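Local structure of profilin-2 (Mus musculus, 2V8F) at residues A[41-45]-A[46-50]; A[63-67]-A[68-72]; A[117-121]-A[122-126]. The protein binds actin and proline-rich ligands, such as the FH1 repeats of the formin mDia1 and the proline-rich domain of VASP, as a cytoskeletal protein of the profilin family. One frame throughout, in Å; residues are numbered along the deposited sequence. Where two conformers were deposited one is given.

In the fold
Profilin shows how one antiparallel sheet is bordered by quite different local motifs. Contacts 1 and 3 both lie where a loop enters a helix, yet they differ in chemistry: contact 1 is a capping box with a buried carboxylate, contact 3 a glycine-rich entry with one backbone bond and a small apolar touch. Contact 2 is a beta hairpin whose first arm, strand 64-66, is an outermost strand of the sheet within this chain. Contacts 1 and 2 are partly buried and touch each other, since Glu47 of the first reaches the turn of the second. Contact 3 is a surface contact; its centre lies about 22 Å from that of contact 1, on the opposite side of the chain's centre.

Contact 1 of 3, residues A[41-45]-A[46-50]; sequences QSITP and VEIDM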
loop_
_atom_site.group_PDB
_atom_site.type_symbol
_atom_site.label_atom_id
_atom_site.label_comp_id
_atom_site.label_asym_id
_atom_site.label_seq_id
_atom_site.Cartn_x
_atom_site.Cartn_y
_atom_site.Cartn_z
ATOM N N GLN A 41 -0.101 6.940 12.397
ATOM C CA GLN A 41 1.122 7.703 12.216
ATOM C C GLN A 41 1.398 8.595 13.401
ATOM O O GLN A 41 2.565 9.020 13.559
ATOM C CB GLN A 41 0.892 8.543 10.949
ATOM C CG GLN A 41 2.171 9.230 10.578
ATOM C CD GLN A 41 2.189 10.132 9.378
ATOM O OE1 GLN A 41 1.200 10.762 9.009
ATOM N NE2 GLN A 41 3.368 10.186 8.754
ATOM N N SER A 42 0.400 8.949 14.226
ATOM C CA SER A 42 0.627 9.771 15.402
ATOM C C SER A 42 0.580 8.987 16.709
ATOM O O SER A 42 0.498 9.629 17.758
ATOM C CB SER A 42 -0.399 10.911 15.478
ATOM O OG SER A 42 -0.052 11.839 14.471
ATOM N N ILE A 43 0.739 7.674 16.669
ATOM C CA ILE A 43 0.901 6.957 17.936
ATOM C C ILE A 43 2.123 7.503 18.656
ATOM O O ILE A 43 3.161 7.780 18.057
ATOM C CB ILE A 43 1.058 5.452 17.671
ATOM C CG1 ILE A 43 -0.299 4.833 17.294
ATOM C CG2 ILE A 43 1.760 4.669 18.805
ATOM C CD1 ILE A 43 -0.194 3.453 16.651
ATOM N N THR A 44 2.033 7.648 19.970
ATOM C CA THR A 44 3.069 8.185 20.831
ATOM C C THR A 44 3.734 7.141 21.715
ATOM O O THR A 44 3.125 6.095 21.977
ATOM C CB THR A 44 2.517 9.289 21.767
ATOM O OG1 THR A 44 1.655 8.605 22.696
ATOM C CG2 THR A 44 1.751 10.308 20.963
ATOM N N PRO A 45 4.936 7.427 22.200
ATOM C CA PRO A 45 5.543 6.496 23.164
ATOM C C PRO A 45 4.680 6.169 24.377
ATOM O O PRO A 45 4.668 4.998 24.756
ATOM C CB PRO A 45 6.838 7.233 23.534
ATOM C CG PRO A 45 7.159 7.988 22.262
ATOM C CD PRO A 45 5.820 8.548 21.830
ATOM N N VAL A 46 3.977 7.139 24.955
ATOM C CA VAL A 46 3.132 6.792 26.091
ATOM C C VAL A 46 1.961 5.912 25.658
ATOM O O VAL A 46 1.570 5.016 26.428
ATOM C CB VAL A 46 2.667 8.105 26.746
ATOM C CG1 VAL A 46 1.694 7.818 27.887
ATOM C CG2 VAL A 46 3.844 8.908 27.261
ATOM N N GLU A 47 1.433 6.093 24.450
ATOM C CA GLU A 47 0.430 5.156 23.996
ATOM C C GLU A 47 0.955 3.758 23.769
ATOM O O GLU A 47 0.276 2.781 24.072
ATOM C CB GLU A 47 -0.233 5.657 22.701
ATOM C CG GLU A 47 -1.086 6.870 22.911
ATOM C CD GLU A 47 -1.605 7.506 21.646
ATOM O OE1 GLU A 47 -0.966 7.265 20.588
ATOM O OE2 GLU A 47 -2.619 8.260 21.662
ATOM N N ILE A 48 2.174 3.636 23.261
ATOM C CA ILE A 48 2.827 2.339 23.155
ATOM C C ILE A 48 3.005 1.671 24.522
ATOM O O ILE A 48 2.716 0.473 24.692
ATOM C CB ILE A 48 4.178 2.476 22.422
ATOM C CG1 ILE A 48 3.990 2.981 20.974
ATOM C CG2 ILE A 48 4.942 1.176 22.417
ATOM C CD1 ILE A 48 5.241 3.584 20.382
ATOM N N ASP A 49 3.477 2.425 25.522
ATOM C CA ASP A 49 3.651 1.902 26.869
ATOM C C ASP A 49 2.318 1.334 27.365
ATOM O O ASP A 49 2.311 0.313 28.058
ATOM C CB ASP A 49 4.087 2.996 27.806
ATOM C CG ASP A 49 5.516 3.415 27.763
ATOM O OD1 ASP A 49 6.310 2.576 27.304
ATOM O OD2 ASP A 49 5.820 4.570 28.208
ATOM N N MET A 50 1.196 1.991 27.062
ATOM C CA MET A 50 -0.105 1.485 27.537
ATOM C C MET A 50 -0.415 0.140 26.883
ATOM O O MET A 50 -0.915 -0.773 27.522
ATOM C CB MET A 50 -1.163 2.522 27.287
ATOM C CG MET A 50 -2.555 2.129 27.725
ATOM S SD MET A 50 -2.646 1.808 29.500
ATOM C CE MET A 50 -2.179 3.438 30.127
#
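Thr44 and Glu47 form a capping box at the start of helix 45-52, a textbook case of side chains replacing the hydrogen-bond partners missing from a helix end. Thr44 OG1 accepts from Glu47 N at 3.1 Å with an N-H...O angle of 161°. The return bond runs from Thr44 N to Glu47 OE1, also 3.1 Å, and meets the carboxylate from above its plane, 39° out of it. Two torsions set up this exchange: OG1 sits between the backbone N and the carbonyl carbon of Thr44 (chi1 69°), facing the helix, while Glu47 CG lies beside its own backbone N and the chain then extends back toward Thr44. The carboxylate is buried but well supplied with donors, for Thr65, Gly67 and Ala68 of the neighbouring hairpin also bond to it, which would probably favour its charged form.

The tight part continues inward, where the side chains of Ile43 and Ile48 run nearly perpendicular and Ile43 lies on Val31. On the solvent side Pro45 and Val46 are exposed, and their mutual contacts are those of chain neighbours. The first helical bonds follow: Ile48 N to Thr44 O and Asp49 N to Pro45 O, each 2.9 Å. Asp49 OD1 forms a salt bridge with Lys29. In the apolar corner, Ile43 CG2 comes within 3.5 Å of Ile48 CG1.

Contact 2 of 3, residues A[63-67]-A[68-72]; sequences GLTLG and AKKCS
Cys71, Ala68 and Thr65 carry most of this beta hairpin, in which strand 64-66 turns back into strand 69-77 through a type I' turn from Leu66 to Lys69. Cys71 pairs with Leu64 as an antiparallel hydrogen-bonded pair: Cys71 N gives to Leu64 O at 2.9 Å, nearly in line with the carbonyl, and Leu64 N gives to Cys71 O at 3.2 Å. Its side chain shares a face of the sheet with two leucines, CB meeting Leu64 CD1 at 4.0 Å and SG meeting Leu66 CD1 at 4.2 Å. With SG anti to the carbonyl carbon (chi1 -59°), the sulfur is swung toward Leu66. Lys69 shares this face, but its chain leads away to a salt bridge with Glu96.

Ala68 sits at the exposed turn beside Gly67, both with positive phi, as the two central positions of a type I' turn require. The turn closes with Lys69 N to Leu66 O, 2.9 Å, and Leu66 N answers to Lys69 O.

Thr65, opposite Lys70 in a non-hydrogen-bonded pair, turns to the other face. Its CA makes a CH...O contact of 3.1 Å with Lys69 O, its CG2 lies 4.1 Å from Lys70 CG, and its OG1 bonds to Glu47. The backbone ladder thus sets the register, while Cys71 and Leu64 pack one face against strand 85-90 and helix 45-52 respectively.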
loop_
_atom_site.group_PDB
_atom_site.type_symbol
_atom_site.label_atom_id
_atom_site.label_comp_id
_atom_site.label_asym_id
_atom_site.label_seq_id
_atom_site.Cartn_x
_atom_site.Cartn_y
_atom_site.Cartn_z
ATOM N N GLY A 63 -9.994 2.782 28.905
ATOM C CA GLY A 63 -9.768 2.763 27.464
ATOM C C GLY A 63 -8.301 3.044 27.195
ATOM O O GLY A 63 -7.495 3.093 28.106
ATOM N N LEU A 64 -7.987 3.278 25.929
ATOM C CA LEU A 64 -6.672 3.767 25.576
ATOM C C LEU A 64 -6.815 4.646 24.347
ATOM O O LEU A 64 -7.864 4.639 23.689
ATOM C CB LEU A 64 -5.709 2.605 25.340
ATOM C CG LEU A 64 -6.040 1.515 24.343
ATOM C CD1 LEU A 64 -5.767 1.909 22.895
ATOM C CD2 LEU A 64 -5.181 0.283 24.617
ATOM N N THR A 65 -5.750 5.341 23.984
ATOM C CA THR A 65 -5.804 6.094 22.712
ATOM C C THR A 65 -4.725 5.602 21.763
ATOM O O THR A 65 -3.694 5.073 22.182
ATOM C CB THR A 65 -5.658 7.612 22.898
ATOM O OG1 THR A 65 -4.395 7.844 23.575
ATOM C CG2 THR A 65 -6.797 8.221 23.693
ATOM N N LEU A 66 -4.951 5.785 20.471
ATOM C CA LEU A 66 -3.977 5.547 19.419
ATOM C C LEU A 66 -4.016 6.820 18.599
ATOM O O LEU A 66 -5.047 7.179 18.032
ATOM C CB LEU A 66 -4.353 4.323 18.604
ATOM C CG LEU A 66 -4.278 2.989 19.368
ATOM C CD1 LEU A 66 -4.790 1.849 18.528
ATOM C CD2 LEU A 66 -2.858 2.725 19.854
ATOM N N GLY A 67 -2.884 7.511 18.510
ATOM C CA GLY A 67 -2.875 8.746 17.751
ATOM C C GLY A 67 -3.900 9.700 18.329
ATOM O O GLY A 67 -4.478 10.463 17.573
ATOM N N ALA A 68 -4.111 9.696 19.636
ATOM C CA ALA A 68 -5.051 10.508 20.387
ATOM C C ALA A 68 -6.523 10.147 20.128
ATOM O O ALA A 68 -7.422 10.781 20.691
ATOM C CB ALA A 68 -4.810 12.009 20.145
ATOM N N LYS A 69 -6.719 9.129 19.291
ATOM C CA LYS A 69 -8.093 8.662 19.077
ATOM C C LYS A 69 -8.520 7.713 20.202
ATOM O O LYS A 69 -7.802 6.733 20.448
ATOM C CB LYS A 69 -8.184 7.956 17.732
ATOM C CG LYS A 69 -9.536 7.385 17.358
ATOM C CD LYS A 69 -10.659 8.390 17.401
ATOM C CE LYS A 69 -11.989 7.632 17.538
ATOM N NZ LYS A 69 -13.143 8.535 17.262
ATOM N N LYS A 70 -9.632 7.991 20.864
ATOM C CA LYS A 70 -10.154 7.088 21.910
ATOM C C LYS A 70 -10.607 5.760 21.352
ATOM O O LYS A 70 -11.300 5.714 20.339
ATOM C CB LYS A 70 -11.341 7.747 22.643
ATOM C CG LYS A 70 -10.837 8.924 23.458
ATOM C CD LYS A 70 -12.007 9.731 24.029
ATOM C CE LYS A 70 -12.292 9.273 25.443
ATOM N NZ LYS A 70 -13.252 10.218 26.079
ATOM N N CYS A 71 -10.174 4.698 22.004
ATOM C CA CYS A 71 -10.486 3.329 21.673
ATOM C C CYS A 71 -10.836 2.546 22.929
ATOM O O CYS A 71 -10.537 2.936 24.072
ATOM C CB CYS A 71 -9.268 2.635 21.049
ATOM S SG CYS A 71 -8.610 3.390 19.539
ATOM N N SER A 72 -11.442 1.395 22.691
ATOM C CA SER A 72 -11.778 0.351 23.631
ATOM C C SER A 72 -10.938 -0.906 23.388
ATOM O O SER A 72 -10.644 -1.240 22.245
ATOM C CB SER A 72 -13.261 -0.016 23.518
ATOM O OG SER A 72 -14.023 1.169 23.768
#

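Contact 3 of 3, residues A[117-121]-A[122-126]; sequences EGVHG and GGLNK
The imidazole of His120 has Gly118 O over the centre of one face, 3.6 Å above the ring plane, while the backbone carbonyl of the same histidine meets the helix, His120 O resting 3.6 Å from CG and 3.7 Å from CD1 of Leu124. The other flat group, the amide of Asn125, points away from the loop (CG anti to the backbone N, chi1 -177°), and its ND2 bonds to Asp87 OD1 and Thr85 OG1 on strand 85-90.

These residues lie at the entry to helix 121-137, the C-terminal helix of the profilin fold, which in profilins generally lines the proline-rich ligand site together with the N-terminal helix. Gly121, Gly122 and Gly123 bring no side chains to the helix entry. Across the two segments the polar link is a backbone bond: Asn125 N gives to Gly121 O at 2.9 Å, N-H...O angle 152°, with the donor tilted 30° from the carbonyl plane.

Between the two segments apolar packing is slight, although Leu124 is itself buried against Ala102 and Asn100 of strand 100-105. Its side chain extends toward the loop and lies squarely across that of Val119. The methyls Val119 CG1 and Leu124 CD2 come to 4.1 Å.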
loop_
_atom_site.group_PDB
_atom_site.type_symbol
_atom_site.label_atom_id
_atom_site.label_comp_id
_atom_site.label_asym_id
_atom_site.label_seq_id
_atom_site.Cartn_x
_atom_site.Cartn_y
_atom_site.Cartn_z
ATOM N N GLU A 117 -14.440 0.478 7.234
ATOM C CA GLU A 117 -15.777 0.395 7.803
ATOM C C GLU A 117 -16.421 -0.938 7.431
ATOM O O GLU A 117 -16.405 -1.367 6.272
ATOM C CB GLU A 117 -16.638 1.548 7.283
ATOM C CG GLU A 117 -17.981 1.711 7.969
ATOM C CD GLU A 117 -18.822 2.847 7.424
ATOM O OE1 GLU A 117 -18.280 3.759 6.764
ATOM O OE2 GLU A 117 -20.055 2.806 7.682
ATOM N N GLY A 118 -16.950 -1.583 8.463
ATOM C CA GLY A 118 -17.664 -2.846 8.334
ATOM C C GLY A 118 -16.795 -4.069 8.303
ATOM O O GLY A 118 -17.278 -5.210 8.275
ATOM N N VAL A 119 -15.488 -3.919 8.341
ATOM C CA VAL A 119 -14.595 -5.055 8.357
ATOM C C VAL A 119 -14.444 -5.551 9.785
ATOM O O VAL A 119 -14.107 -4.794 10.685
ATOM C CB VAL A 119 -13.209 -4.648 7.754
ATOM C CG1 VAL A 119 -12.183 -5.721 8.000
ATOM C CG2 VAL A 119 -13.388 -4.326 6.279
ATOM N N HIS A 120 -14.750 -6.816 10.004
ATOM C CA HIS A 120 -14.792 -7.365 11.355
ATOM C C HIS A 120 -13.397 -7.705 11.843
ATOM O O HIS A 120 -12.464 -7.779 11.073
ATOM C CB HIS A 120 -15.745 -8.569 11.390
ATOM C CG HIS A 120 -17.121 -8.228 10.943
ATOM N ND1 HIS A 120 -17.792 -7.170 11.489
ATOM C CD2 HIS A 120 -17.933 -8.791 10.025
ATOM C CE1 HIS A 120 -18.975 -7.095 10.920
ATOM N NE2 HIS A 120 -19.089 -8.075 10.021
ATOM N N GLY A 121 -13.307 -7.931 13.157
ATOM C CA GLY A 121 -12.021 -8.139 13.775
ATOM C C GLY A 121 -11.325 -9.461 13.680
ATOM O O GLY A 121 -10.119 -9.506 13.996
ATOM N N GLY A 122 -11.999 -10.541 13.307
ATOM C CA GLY A 122 -11.360 -11.835 13.199
ATOM C C GLY A 122 -10.259 -11.899 12.156
ATOM O O GLY A 122 -9.150 -12.350 12.456
ATOM N N GLY A 123 -10.580 -11.455 10.941
ATOM C CA GLY A 123 -9.659 -11.410 9.819
ATOM C C GLY A 123 -8.480 -10.491 10.117
ATOM O O GLY A 123 -7.328 -10.743 9.782
ATOM N N LEU A 124 -8.794 -9.384 10.779
ATOM C CA LEU A 124 -7.726 -8.469 11.153
ATOM C C LEU A 124 -6.783 -9.109 12.153
ATOM O O LEU A 124 -5.563 -8.940 12.047
ATOM C CB LEU A 124 -8.317 -7.221 11.731
ATOM C CG LEU A 124 -9.182 -6.379 10.821
ATOM C CD1 LEU A 124 -9.823 -5.230 11.598
ATOM C CD2 LEU A 124 -8.465 -5.800 9.620
ATOM N N ASN A 125 -7.337 -9.850 13.122
ATOM C CA ASN A 125 -6.516 -10.531 14.109
ATOM C C ASN A 125 -5.594 -11.515 13.434
ATOM O O ASN A 125 -4.404 -11.568 13.748
ATOM C CB ASN A 125 -7.426 -11.208 15.158
ATOM C CG ASN A 125 -6.572 -11.863 16.240
ATOM O OD1 ASN A 125 -6.074 -12.977 16.069
ATOM N ND2 ASN A 125 -6.422 -11.119 17.338
ATOM N N LYS A 126 -6.096 -12.263 12.466
ATOM C CA LYS A 126 -5.278 -13.266 11.781
ATOM C C LYS A 126 -4.131 -12.576 11.068
ATOM O O LYS A 126 -2.986 -13.012 11.083
ATOM C CB LYS A 126 -6.187 -14.070 10.840
ATOM C CG LYS A 126 -7.107 -15.115 11.446
ATOM C CD LYS A 126 -8.265 -15.467 10.521
ATOM C CE LYS A 126 -9.067 -16.661 10.972
ATOM N NZ LYS A 126 -8.365 -17.491 11.996
#